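Local coordinates for protein dTDP-4-amino-4,6-dideoxyglucose formyltransferase (Shewanella sp. FDAARGOS_354, PDB 6V2T) that probably transfers a formyl group from a folate cofactor to the amino sugar of dTDP-4-amino-4,6-dideoxyglucose, a step in making lipopolysaccharide O-antigen, at residues 57-62 with 68-73; 75-78 with 83-86; 102-107 with 146-151; 157-162 with 187-192; 167-170 with 176-179. All blocks are in the same frame, centred on the assembly; numbering follows the deposited sequence. Where two conformers were deposited one is given.

In the fold
All five contacts lie in the formyltransferase domain, and contacts 1 to 4 reach its seven-stranded sheet. Contact 1 is the most buried, and its side chains meet by apolar packing alone. It is joined to contact 2 by pairing of the neighbouring strands 53-60 and 75-77; in contact 2, at the sheet margin, a carboxylate receives a backbone N-H. Contact 3, partly buried, holds the pterin of folic acid and touches contact 2 through Gln-102 and Asn-78. Contact 4 is a surface stack on the opposite outermost strand, 157-163. It shares helix 171-194 with contact 5, where a partly buried salt bridge lies beside a sodium site.

Contact 1: 57-62 with 68-73; sequences YRYSAI and SLISLG
The short helical turn that presses Leu-69 and Ile-70 against Tyr-59 is tied within itself by a hydrogen bond from Ser-71 OG to Ser-68 O (2.8 Å), with the hydroxyl standing above the carbonyl plane. Serine suits this place because its short side chain can reach back to the preceding turn. Across the contact the packing is apolar. Tyr-59 has CG between its backbone N and carbonyl carbon (chi1 67°), which stands the ring up from the strand beside the helix. Leu-69 reaches the root of this side chain, its CD1 lying 3.6 Å from Tyr-59 CB. Ile-70 takes the outer part: its CG1 comes within 3.7 Å of Tyr-59 CE2, and its CD1 reaches 3.8 Å from Tyr-59 OH. The long branch of isoleucine can thus follow the ring to its polar end, while the buried leucine fills the base. Beyond them Gly-73 closes a type I turn from Ile-70 in a Schellman motif, where a positive phi is easily accepted by a residue without a side chain. The contact belongs to the beta-alpha-beta unit of strand 53-60, helix 67-70 and strand 75-77. Tyr-59 pairs through its backbone with Thr-75 and Ile-77, Arg-58 pairs with Ile-28 and Ser-30 on the other side, and helix 33-45 lies against Tyr-57 and Leu-72.

Contact 2: 75-78 with 83-86; sequences TSIN and KDVA
Asp-84 reaches back from its helix to the end of strand 75-77 and accepts the backbone N-H of Asn-78 on OD2, with N to OD2 2.8 Å and an angle of 162° at the hydrogen. The lone pair used is the anti one, pointing away from OD1. With CG opposite its own carbonyl carbon (chi1 -77°), Asp-84 brings the carboxylate to the strand end, and CB passes 3.3 Å from Asn-78 O. Aspartate fits because one methylene spans the gap. The setting is the connection from outermost strand 75-77 into helix 82-91, part of the crossover that leads to strand 94-98 in this Rossmann-like sheet. Ile-77 turns its longer branch, CG1, alongside the carboxylate, 3.4 Å from Asp-84 OD2; the two side chains run past each other in opposite directions. CG1 can lie there because it is trans to the backbone N, whereas CG2 takes the more confined site between N and carbonyl carbon. Asn-78 also extends CG trans to its N (chi1 -174°), yet this carries its amide away, so that of the Asn-78 side chain it is CB that lies near Asp-84 OD2, at 3.7 Å. Asn-78 OD1 instead accepts from Gln-102 NE2 and Lys-80 N, while Asp-84 N donates to Ser-81 OG.

Contact 3: 102-107 with 146-151; sequences QIFPSE and HLMNEE. With FOL (folic acid), chain H.
The two backbones come closest at Ser-106 and Glu-150, with CA atoms 5.2 Å apart, and a water donates to both Phe-104 O and Glu-150 O, bridging the two segments. Ser-106 CB lies 3.7 Å from Glu-150 CD, against the extended glutamate, whose OE2 is held by Asn-110. Inside, Met-148 sets its CE over the centre of the Phe-104 ring, 3.5 Å from the centroid and 12° off the normal, a CH-pi contact, with SD also above that face. The bend at the end of the chain (chi3 67°) turns this methyl inward. The same CE also touches C8A of folic acid at 3.2 Å, so one methyl packs on the phenyl face and against the pterin, in roughly perpendicular directions; the slender, polarisable arm of methionine suits the place. Folic acid NA2 donates to Phe-104 O at 2.9 Å and, less directly, to Asn-149 O at 3.1 Å. His-146 meets folic acid O4 at its ring edge, through CE1. Main-chain carbonyls thus read the pterin amino group while the Met-148 methyl packs on the flat pterin surface, consistent with a pocket for a folate cofactor.

Contact 4: 157-162 with 187-192; sequences ILFQKE and KDHLAD
The rings of Phe-159 and His-189 lie face to face, their centroids 3.6 Å apart and their planes only 14° from parallel. His-189 CG stands over the middle of the phenyl ring, and Phe-159 CE1 lies over the middle of the imidazole, 3.3 Å from His-189 CE1. The opposite face of the imidazole carries the CB of Asp-188, the residue just before it. His-189 CB also sits over the phenyl face, adding a CH-pi contact to the stack, while Asp-192 CB touches Phe-159 CZ at 4.1 Å without being squarely over or beside the ring. At the edge of the imidazole, exactly in its plane, ND1 donates to Asp-192 OD2, 2.8 Å away at 165°, and is received on the anti lone pair of that oxygen. This bond fixes the rotation of the ring and so holds it flat on Phe-159; the nearby carboxylate may also favour a protonated imidazole. Asp-192 is steadied in turn by Asn-197 ND2 on its OD1. Histidine suits the place because it can stack through its face and bond through its edge, and phenylalanine because it offers a broad flat surface. With CG opposite the carbonyl carbon (chi1 -58°), Phe-159 aims its ring at the helix, where Leu-193 also packs against it. The stack seats helix 171-194, near a kink, on outermost strand 157-163, just where Leu-158 and Phe-159 both face Ile-145 in a classic beta bulge.

Contact 5: 167-170 with 176-179; sequences EWDT and ERVQ. With NA (sodium ion), chain J; EDO (1,2-ethanediol), chain I.
Arg-177 leaves its helix toward Asp-169. From CB the chain runs straight through CG, which lies trans to the backbone N (chi1 -171°), and on to CD. Along its way the side chain packs on Val-163 and Phe-166. A bend at the bond between CD and CG then swings NE and CZ round, so that the guanidinium presents its end to the carboxylate. There NH1 donates to Asp-169 OD2 at 2.6 Å, almost straight at 171°, and NH2 donates to Asp-169 OD1 at 3.0 Å. This is a two-pronged, end-on salt bridge. Both carboxylate oxygens are met on their syn sides and close to the guanidinium plane, although the two flat groups are twisted 26° apart. NH1 has a second acceptor in Pro-164 O, and Asp-169 OD2 takes a further bond from Phe-166 N, so both charged groups are tied to the incoming loop. Arginine suits this place because it spans the distance with a long arm and still donates twice; the buried carboxylate is satisfied by the pairing together with the Phe-166 N-H. Next door, Trp-168 O binds the sodium ion at 2.2 Å, with two waters, Asn-173 OD1 and Ala-263 O completing the site. Thr-170 is the N-cap of helix 171-194. The salt bridge thus closes the loop between strand 157-163 and helix 171-194 back onto that helix, while sodium links the loop to strand 256-266, and Arg-251 of the second subunit packs on Trp-168.

Contact 1: 57-62 with 68-73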
# COMPACT_ATOMS: atom_id res chain seq x y z
N TYR B 57 15.77 -31.64 11.59
CA TYR B 57 15.49 -30.22 11.29
C TYR B 57 15.94 -29.38 12.47
O TYR B 57 15.65 -29.75 13.62
CB TYR B 57 14.01 -30.03 10.96
CG TYR B 57 13.51 -30.85 9.80
CD1 TYR B 57 13.22 -32.19 9.96
CD2 TYR B 57 13.39 -30.29 8.54
CE1 TYR B 57 12.77 -32.96 8.89
CE2 TYR B 57 12.92 -31.04 7.47
CZ TYR B 57 12.61 -32.38 7.64
OH TYR B 57 12.16 -33.10 6.57
N ARG B 58 16.63 -28.26 12.20
CA ARG B 58 17.09 -27.31 13.24
C ARG B 58 16.96 -25.88 12.69
O ARG B 58 17.02 -25.70 11.43
CB ARG B 58 18.52 -27.64 13.66
CG ARG B 58 18.74 -29.07 14.14
CD ARG B 58 18.18 -29.34 15.52
NE ARG B 58 18.57 -30.66 16.02
CZ ARG B 58 17.88 -31.76 15.83
NH1 ARG B 58 18.32 -32.91 16.31
NH2 ARG B 58 16.74 -31.72 15.17
N TYR B 59 16.76 -24.91 13.57
CA TYR B 59 16.74 -23.47 13.19
C TYR B 59 18.00 -22.84 13.78
O TYR B 59 18.69 -23.51 14.57
CB TYR B 59 15.44 -22.79 13.62
CG TYR B 59 15.28 -22.70 15.11
CD1 TYR B 59 15.96 -21.74 15.83
CD2 TYR B 59 14.46 -23.57 15.80
CE1 TYR B 59 15.84 -21.64 17.21
CE2 TYR B 59 14.31 -23.47 17.18
CZ TYR B 59 15.01 -22.51 17.88
OH TYR B 59 14.89 -22.40 19.24
N SER B 60 18.31 -21.61 13.35
CA SER B 60 19.58 -20.92 13.69
C SER B 60 19.44 -20.33 15.10
O SER B 60 18.35 -19.84 15.42
CB SER B 60 19.94 -19.83 12.70
OG SER B 60 20.32 -20.36 11.44
N ALA B 61 20.53 -20.35 15.86
CA ALA B 61 20.62 -19.79 17.23
C ALA B 61 20.26 -18.30 17.18
O ALA B 61 19.48 -17.84 18.03
CB ALA B 61 22.03 -20.02 17.76
N ILE B 62 20.76 -17.58 16.17
CA ILE B 62 20.63 -16.10 16.04
C ILE B 62 19.19 -15.72 15.66
O ILE B 62 18.87 -14.51 15.72
CB ILE B 62 21.69 -15.56 15.06
CG1 ILE B 62 21.91 -14.06 15.24
CG2 ILE B 62 21.36 -15.93 13.62
CD1 ILE B 62 23.31 -13.58 14.92
N SER B 68 7.34 -20.12 15.65
CA SER B 68 6.60 -20.88 14.61
C SER B 68 7.42 -22.09 14.16
O SER B 68 6.82 -23.05 13.62
CB SER B 68 6.25 -20.00 13.42
OG SER B 68 7.39 -19.72 12.63
N LEU B 69 8.74 -22.03 14.36
CA LEU B 69 9.68 -23.13 14.04
C LEU B 69 9.68 -24.12 15.21
O LEU B 69 9.65 -25.33 14.94
CB LEU B 69 11.08 -22.56 13.75
CG LEU B 69 11.21 -21.78 12.44
CD1 LEU B 69 12.57 -21.10 12.33
CD2 LEU B 69 10.98 -22.69 11.24
N ILE B 70 9.64 -23.62 16.45
CA ILE B 70 9.57 -24.45 17.69
C ILE B 70 8.24 -25.20 17.74
O ILE B 70 8.19 -26.27 18.38
CB ILE B 70 9.74 -23.59 18.95
CG1 ILE B 70 11.08 -22.86 18.96
CG2 ILE B 70 9.56 -24.46 20.19
CD1 ILE B 70 11.21 -21.84 20.07
N SER B 71 7.21 -24.64 17.10
CA SER B 71 5.85 -25.24 16.98
C SER B 71 5.88 -26.42 16.00
O SER B 71 4.96 -27.25 16.08
CB SER B 71 4.84 -24.21 16.55
OG SER B 71 4.78 -24.13 15.14
N LEU B 72 6.86 -26.49 15.10
CA LEU B 72 7.06 -27.66 14.20
C LEU B 72 7.99 -28.67 14.88
O LEU B 72 8.27 -29.71 14.27
CB LEU B 72 7.61 -27.19 12.85
CG LEU B 72 6.61 -26.44 11.96
CD1 LEU B 72 7.27 -26.00 10.66
CD2 LEU B 72 5.39 -27.30 11.67
N GLY B 73 8.43 -28.38 16.11
CA GLY B 73 9.26 -29.28 16.93
C GLY B 73 10.74 -29.12 16.61
O GLY B 73 11.53 -30.01 16.99

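Contact 2: 75-78 with 83-86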
# COMPACT_ATOMS: atom_id res chain seq x y z
N THR B 75 14.47 -27.53 17.05
CA THR B 75 15.32 -27.00 18.13
C THR B 75 16.43 -26.18 17.48
O THR B 75 16.59 -26.24 16.25
CB THR B 75 15.85 -28.14 19.02
OG1 THR B 75 16.44 -29.09 18.13
CG2 THR B 75 14.75 -28.78 19.84
N SER B 76 17.14 -25.41 18.29
CA SER B 76 18.21 -24.50 17.83
C SER B 76 19.46 -25.32 17.50
O SER B 76 19.65 -26.40 18.11
CB SER B 76 18.51 -23.47 18.88
OG SER B 76 19.37 -22.49 18.33
N ILE B 77 20.28 -24.82 16.57
CA ILE B 77 21.70 -25.25 16.41
C ILE B 77 22.53 -24.00 16.14
O ILE B 77 21.96 -23.05 15.56
CB ILE B 77 21.86 -26.32 15.31
CG1 ILE B 77 23.11 -27.17 15.53
CG2 ILE B 77 21.82 -25.70 13.92
CD1 ILE B 77 23.07 -28.52 14.84
N ASN B 78 23.79 -24.02 16.57
CA ASN B 78 24.75 -22.90 16.45
C ASN B 78 25.96 -23.32 15.63
O ASN B 78 26.95 -23.83 16.18
CB ASN B 78 25.19 -22.39 17.82
CG ASN B 78 26.04 -21.15 17.71
OD1 ASN B 78 26.36 -20.68 16.61
ND2 ASN B 78 26.41 -20.59 18.85
N LYS B 83 31.54 -27.07 19.28
CA LYS B 83 30.81 -28.29 19.73
C LYS B 83 29.75 -28.69 18.70
O LYS B 83 29.69 -29.90 18.39
CB LYS B 83 30.13 -28.06 21.09
CG LYS B 83 30.94 -28.54 22.29
CD LYS B 83 30.69 -27.73 23.55
CE LYS B 83 31.60 -26.52 23.66
NZ LYS B 83 30.95 -25.41 24.41
N ASP B 84 28.91 -27.76 18.24
CA ASP B 84 27.81 -28.10 17.29
C ASP B 84 28.44 -28.53 15.96
O ASP B 84 27.99 -29.54 15.41
CB ASP B 84 26.78 -26.98 17.15
CG ASP B 84 25.79 -26.88 18.31
OD1 ASP B 84 25.95 -27.63 19.30
OD2 ASP B 84 24.86 -26.06 18.22
N VAL B 85 29.47 -27.83 15.48
CA VAL B 85 30.20 -28.19 14.23
C VAL B 85 30.70 -29.64 14.34
O VAL B 85 30.45 -30.43 13.40
CB VAL B 85 31.33 -27.18 13.94
CG1 VAL B 85 32.37 -27.71 12.97
CG2 VAL B 85 30.76 -25.86 13.43
N ALA B 86 31.33 -30.00 15.47
CA ALA B 86 31.86 -31.37 15.70
C ALA B 86 30.71 -32.37 15.60
O ALA B 86 30.85 -33.37 14.88
CB ALA B 86 32.57 -31.45 17.03

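Contact 3: 102-107 with 146-151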
# COMPACT_ATOMS: atom_id res chain seq x y z
N GLN B 102 22.51 -18.20 9.49
CA GLN B 102 23.94 -18.23 9.93
C GLN B 102 24.88 -18.54 8.77
O GLN B 102 24.60 -19.44 7.99
CB GLN B 102 24.20 -19.29 10.99
CG GLN B 102 23.47 -19.06 12.30
CD GLN B 102 23.86 -20.12 13.31
OE1 GLN B 102 23.42 -21.27 13.25
NE2 GLN B 102 24.73 -19.73 14.24
N ILE B 103 26.02 -17.86 8.72
CA ILE B 103 27.12 -18.21 7.79
C ILE B 103 27.80 -19.48 8.30
O ILE B 103 28.15 -19.52 9.49
CB ILE B 103 28.12 -17.04 7.64
CG1 ILE B 103 27.43 -15.79 7.09
CG2 ILE B 103 29.29 -17.49 6.77
CD1 ILE B 103 28.07 -14.48 7.50
N PHE B 104 27.96 -20.49 7.44
CA PHE B 104 28.68 -21.74 7.81
C PHE B 104 30.17 -21.44 7.86
O PHE B 104 30.70 -20.86 6.92
CB PHE B 104 28.40 -22.89 6.84
CG PHE B 104 27.04 -23.53 6.98
CD1 PHE B 104 25.97 -22.83 7.52
CD2 PHE B 104 26.84 -24.84 6.57
CE1 PHE B 104 24.72 -23.43 7.62
CE2 PHE B 104 25.58 -25.42 6.65
CZ PHE B 104 24.53 -24.71 7.18
N PRO B 105 30.89 -21.81 8.93
CA PRO B 105 32.34 -21.65 8.97
C PRO B 105 33.04 -22.62 8.00
O PRO B 105 32.48 -23.68 7.68
CB PRO B 105 32.69 -22.01 10.41
CG PRO B 105 31.64 -23.02 10.79
CD PRO B 105 30.39 -22.50 10.13
N SER B 106 34.24 -22.25 7.60
CA SER B 106 35.15 -23.07 6.76
C SER B 106 35.26 -24.50 7.31
O SER B 106 35.27 -25.41 6.50
CB SER B 106 36.49 -22.39 6.64
OG SER B 106 37.10 -22.33 7.90
N GLU B 107 35.26 -24.71 8.64
CA GLU B 107 35.38 -26.04 9.29
C GLU B 107 34.14 -26.91 9.02
O GLU B 107 34.28 -28.15 9.11
CB GLU B 107 35.57 -25.91 10.81
CG GLU B 107 36.93 -25.38 11.22
CD GLU B 107 37.10 -23.87 11.17
OE1 GLU B 107 36.10 -23.16 10.88
OE2 GLU B 107 38.24 -23.40 11.41
N HIS B 146 22.89 -24.65 -4.59
CA HIS B 146 24.36 -24.64 -4.84
C HIS B 146 25.10 -25.30 -3.69
O HIS B 146 24.57 -25.33 -2.54
CB HIS B 146 24.80 -23.19 -5.12
CG HIS B 146 24.68 -22.29 -3.94
ND1 HIS B 146 25.71 -22.12 -3.04
CD2 HIS B 146 23.69 -21.50 -3.51
CE1 HIS B 146 25.34 -21.27 -2.10
NE2 HIS B 146 24.12 -20.88 -2.35
N LEU B 147 26.26 -25.87 -3.99
CA LEU B 147 27.22 -26.32 -2.97
C LEU B 147 27.69 -25.08 -2.21
O LEU B 147 27.85 -24.03 -2.84
CB LEU B 147 28.39 -27.05 -3.65
CG LEU B 147 28.07 -28.45 -4.18
CD1 LEU B 147 29.22 -28.98 -5.03
CD2 LEU B 147 27.78 -29.40 -3.04
N MET B 148 27.87 -25.19 -0.89
CA MET B 148 28.35 -24.09 -0.03
C MET B 148 29.87 -24.20 0.10
O MET B 148 30.36 -25.28 0.45
CB MET B 148 27.68 -24.15 1.34
CG MET B 148 26.18 -24.15 1.21
SD MET B 148 25.28 -24.57 2.69
CE MET B 148 25.65 -23.17 3.74
N ASN B 149 30.58 -23.14 -0.32
CA ASN B 149 32.02 -22.95 -0.03
C ASN B 149 32.11 -21.95 1.14
O ASN B 149 31.10 -21.66 1.77
CB ASN B 149 32.81 -22.58 -1.30
CG ASN B 149 32.40 -21.26 -1.91
OD1 ASN B 149 31.85 -20.40 -1.24
ND2 ASN B 149 32.66 -21.08 -3.20
N GLU B 150 33.29 -21.42 1.37
CA GLU B 150 33.57 -20.49 2.49
C GLU B 150 32.96 -19.12 2.21
O GLU B 150 32.71 -18.44 3.19
CB GLU B 150 35.09 -20.34 2.62
CG GLU B 150 35.79 -21.62 2.98
CD GLU B 150 37.28 -21.42 3.18
OE1 GLU B 150 37.67 -20.30 3.55
OE2 GLU B 150 38.03 -22.37 2.93
N GLU B 151 32.73 -18.75 0.94
CA GLU B 151 32.12 -17.46 0.54
C GLU B 151 30.59 -17.62 0.53
O GLU B 151 30.07 -18.75 0.64
CB GLU B 151 32.72 -16.99 -0.79
CG GLU B 151 34.14 -16.42 -0.66
CD GLU B 151 34.86 -16.02 -1.94
OE1 GLU B 151 34.32 -15.19 -2.69
OE2 GLU B 151 35.97 -16.55 -2.20
N1 FOL H . 27.33 -20.19 4.61
C2 FOL H . 28.36 -20.28 3.76
NA2 FOL H . 29.59 -20.48 4.23
N3 FOL H . 28.18 -20.21 2.41
C4 FOL H . 26.95 -19.98 1.91
O4 FOL H . 26.88 -19.94 0.65
C4A FOL H . 25.87 -19.88 2.77
N5 FOL H . 24.63 -19.63 2.35
C6 FOL H . 23.56 -19.15 3.24
C7 FOL H . 23.74 -19.85 4.60
N8 FOL H . 25.11 -19.89 5.04
C8A FOL H . 26.10 -19.99 4.15
C9 FOL H . 23.39 -17.59 3.20
N10 FOL H . 22.97 -17.02 4.48
C11 FOL H . 24.32 -13.46 6.28
C12 FOL H . 23.41 -14.31 6.91
C13 FOL H . 22.96 -15.48 6.29
C14 FOL H . 23.42 -15.85 5.04
C15 FOL H . 24.35 -15.02 4.42
C16 FOL H . 24.80 -13.84 5.03
C FOL H . 24.82 -12.21 6.97
O FOL H . 24.71 -12.19 8.17
N FOL H . 25.45 -11.22 6.33
O HOH W 1 32.80 -19.37 5.63

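Contact 4: 157-162 with 187-192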
# COMPACT_ATOMS: atom_id res chain seq x y z
N ILE B 157 26.80 -24.20 -8.71
CA ILE B 157 25.34 -24.30 -8.98
C ILE B 157 25.03 -25.75 -9.33
O ILE B 157 25.70 -26.32 -10.22
CB ILE B 157 24.93 -23.31 -10.09
CG1 ILE B 157 25.27 -21.88 -9.67
CG2 ILE B 157 23.46 -23.47 -10.42
CD1 ILE B 157 25.07 -20.89 -10.75
N LEU B 158 24.06 -26.33 -8.61
CA LEU B 158 23.51 -27.68 -8.89
C LEU B 158 22.25 -27.56 -9.77
O LEU B 158 22.15 -28.25 -10.83
CB LEU B 158 23.23 -28.35 -7.54
CG LEU B 158 24.44 -28.43 -6.60
CD1 LEU B 158 24.18 -29.31 -5.40
CD2 LEU B 158 25.66 -28.96 -7.36
N PHE B 159 21.29 -26.75 -9.34
CA PHE B 159 20.03 -26.49 -10.08
C PHE B 159 19.69 -25.03 -9.90
O PHE B 159 19.96 -24.52 -8.80
CB PHE B 159 18.89 -27.34 -9.52
CG PHE B 159 19.17 -28.81 -9.57
CD1 PHE B 159 18.99 -29.53 -10.74
CD2 PHE B 159 19.64 -29.46 -8.46
CE1 PHE B 159 19.26 -30.89 -10.78
CE2 PHE B 159 19.94 -30.82 -8.51
CZ PHE B 159 19.72 -31.53 -9.66
N GLN B 160 19.15 -24.37 -10.92
CA GLN B 160 18.62 -23.00 -10.71
C GLN B 160 17.54 -22.71 -11.75
O GLN B 160 17.58 -23.30 -12.86
CB GLN B 160 19.75 -21.97 -10.69
CG GLN B 160 20.34 -21.62 -12.03
CD GLN B 160 21.40 -20.53 -11.96
OE1 GLN B 160 22.03 -20.26 -12.96
NE2 GLN B 160 21.60 -19.90 -10.80
N LYS B 161 16.62 -21.81 -11.39
CA LYS B 161 15.55 -21.35 -12.30
C LYS B 161 15.27 -19.87 -12.07
O LYS B 161 15.07 -19.46 -10.93
CB LYS B 161 14.31 -22.22 -12.12
CG LYS B 161 13.21 -21.93 -13.15
CD LYS B 161 12.13 -22.99 -13.30
CE LYS B 161 12.19 -24.10 -12.25
NZ LYS B 161 11.01 -25.00 -12.29
N GLU B 162 15.31 -19.11 -13.15
CA GLU B 162 15.00 -17.67 -13.19
C GLU B 162 13.49 -17.53 -13.06
O GLU B 162 12.76 -18.43 -13.50
CB GLU B 162 15.52 -17.06 -14.48
CG GLU B 162 15.13 -15.61 -14.64
CD GLU B 162 15.88 -14.83 -15.70
OE1 GLU B 162 16.58 -15.48 -16.48
OE2 GLU B 162 15.82 -13.58 -15.68
N LYS B 187 10.61 -30.16 -5.35
CA LYS B 187 9.74 -31.29 -5.80
C LYS B 187 10.53 -32.16 -6.78
O LYS B 187 10.66 -33.36 -6.56
CB LYS B 187 8.48 -30.75 -6.49
CG LYS B 187 7.45 -30.11 -5.59
CD LYS B 187 6.35 -29.43 -6.40
CE LYS B 187 5.17 -28.98 -5.59
NZ LYS B 187 4.12 -28.45 -6.49
N ASP B 188 11.10 -31.51 -7.79
CA ASP B 188 11.89 -32.15 -8.87
C ASP B 188 13.25 -32.68 -8.38
O ASP B 188 13.72 -33.64 -9.00
CB ASP B 188 12.05 -31.18 -10.05
CG ASP B 188 10.75 -30.90 -10.79
OD1 ASP B 188 10.75 -30.04 -11.70
OD2 ASP B 188 9.75 -31.54 -10.44
N HIS B 189 13.88 -32.11 -7.34
CA HIS B 189 15.34 -32.34 -7.10
C HIS B 189 15.73 -32.61 -5.65
O HIS B 189 16.93 -32.80 -5.43
CB HIS B 189 16.16 -31.16 -7.63
CG HIS B 189 16.05 -31.01 -9.10
ND1 HIS B 189 16.25 -32.07 -9.96
CD2 HIS B 189 15.74 -29.95 -9.88
CE1 HIS B 189 16.10 -31.65 -11.21
NE2 HIS B 189 15.79 -30.35 -11.18
N LEU B 190 14.81 -32.70 -4.69
CA LEU B 190 15.25 -32.96 -3.30
C LEU B 190 15.98 -34.32 -3.27
O LEU B 190 17.07 -34.36 -2.74
CB LEU B 190 14.08 -32.92 -2.33
CG LEU B 190 14.44 -33.28 -0.89
CD1 LEU B 190 15.43 -32.27 -0.32
CD2 LEU B 190 13.22 -33.38 -0.00
N ALA B 191 15.41 -35.40 -3.82
CA ALA B 191 16.04 -36.74 -3.85
C ALA B 191 17.40 -36.63 -4.56
O ALA B 191 18.37 -37.19 -4.03
CB ALA B 191 15.14 -37.74 -4.57
N ASP B 192 17.42 -35.95 -5.70
CA ASP B 192 18.62 -35.74 -6.55
C ASP B 192 19.73 -35.11 -5.70
O ASP B 192 20.86 -35.59 -5.81
CB ASP B 192 18.32 -34.85 -7.74
CG ASP B 192 17.51 -35.50 -8.85
OD1 ASP B 192 17.49 -36.74 -8.91
OD2 ASP B 192 16.93 -34.75 -9.65

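Contact 5: 167-170 with 176-179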
# COMPACT_ATOMS: atom_id res chain seq x y z
N GLU B 167 6.93 -4.98 -14.28
CA GLU B 167 6.86 -3.52 -13.98
C GLU B 167 6.06 -3.27 -12.70
O GLU B 167 6.36 -2.33 -11.98
CB GLU B 167 6.12 -2.80 -15.12
CG GLU B 167 7.02 -2.05 -16.10
CD GLU B 167 8.52 -2.10 -15.85
OE1 GLU B 167 9.01 -1.29 -15.04
OE2 GLU B 167 9.20 -2.91 -16.51
N TRP B 168 5.00 -4.05 -12.51
CA TRP B 168 3.99 -3.81 -11.44
C TRP B 168 4.29 -4.68 -10.21
O TRP B 168 3.41 -4.80 -9.35
CB TRP B 168 2.58 -4.12 -11.94
CG TRP B 168 2.42 -5.51 -12.46
CD1 TRP B 168 2.03 -6.63 -11.79
CD2 TRP B 168 2.60 -5.91 -13.82
NE1 TRP B 168 1.98 -7.71 -12.64
CE2 TRP B 168 2.33 -7.29 -13.89
CE3 TRP B 168 2.99 -5.22 -14.98
CZ2 TRP B 168 2.44 -8.01 -15.08
CZ3 TRP B 168 3.10 -5.94 -16.15
CH2 TRP B 168 2.82 -7.30 -16.20
N ASP B 169 5.48 -5.27 -10.11
CA ASP B 169 5.86 -6.13 -8.97
C ASP B 169 6.41 -5.27 -7.84
O ASP B 169 7.31 -4.40 -8.12
CB ASP B 169 6.91 -7.16 -9.37
CG ASP B 169 6.38 -8.42 -10.03
OD1 ASP B 169 5.19 -8.73 -9.84
OD2 ASP B 169 7.19 -9.12 -10.66
N THR B 170 6.00 -5.57 -6.61
CA THR B 170 6.75 -5.21 -5.38
C THR B 170 7.73 -6.33 -5.05
O THR B 170 7.67 -7.42 -5.66
CB THR B 170 5.80 -4.99 -4.20
OG1 THR B 170 5.13 -6.24 -3.98
CG2 THR B 170 4.80 -3.90 -4.49
N GLU B 176 7.22 -14.05 -3.59
CA GLU B 176 6.26 -15.17 -3.61
C GLU B 176 6.49 -16.03 -4.86
O GLU B 176 6.34 -17.23 -4.76
CB GLU B 176 4.82 -14.64 -3.52
CG GLU B 176 4.47 -14.15 -2.13
CD GLU B 176 3.08 -13.55 -1.93
OE1 GLU B 176 2.40 -13.18 -2.91
OE2 GLU B 176 2.72 -13.40 -0.78
N ARG B 177 6.80 -15.42 -6.00
CA ARG B 177 7.04 -16.14 -7.27
C ARG B 177 8.33 -16.96 -7.11
O ARG B 177 8.37 -18.11 -7.52
CB ARG B 177 7.05 -15.12 -8.40
CG ARG B 177 7.06 -15.70 -9.80
CD ARG B 177 7.04 -14.64 -10.88
NE ARG B 177 5.96 -13.70 -10.69
CZ ARG B 177 6.06 -12.37 -10.58
NH1 ARG B 177 7.21 -11.73 -10.66
NH2 ARG B 177 4.97 -11.68 -10.35
N VAL B 178 9.34 -16.41 -6.45
CA VAL B 178 10.61 -17.12 -6.14
C VAL B 178 10.30 -18.31 -5.23
O VAL B 178 10.76 -19.43 -5.57
CB VAL B 178 11.67 -16.18 -5.54
CG1 VAL B 178 12.86 -16.94 -4.98
CG2 VAL B 178 12.12 -15.17 -6.57
N GLN B 179 9.49 -18.10 -4.20
CA GLN B 179 9.13 -19.19 -3.24
C GLN B 179 8.48 -20.34 -4.01
O GLN B 179 8.82 -21.50 -3.70
CB GLN B 179 8.21 -18.73 -2.10
CG GLN B 179 8.83 -17.80 -1.07
CD GLN B 179 7.83 -17.43 0.01
OE1 GLN B 179 6.83 -16.72 -0.21
NE2 GLN B 179 8.11 -17.87 1.22
NA NA J . 2.09 -5.44 -7.68
C1 EDO I . 10.69 -4.87 -14.27
O1 EDO I . 11.26 -4.43 -13.04
C2 EDO I . 11.62 -4.51 -15.36
O2 EDO I . 12.01 -3.14 -15.25
O HOH W 2 0.89 -7.23 -8.32
O HOH W 3 1.49 -4.50 -5.51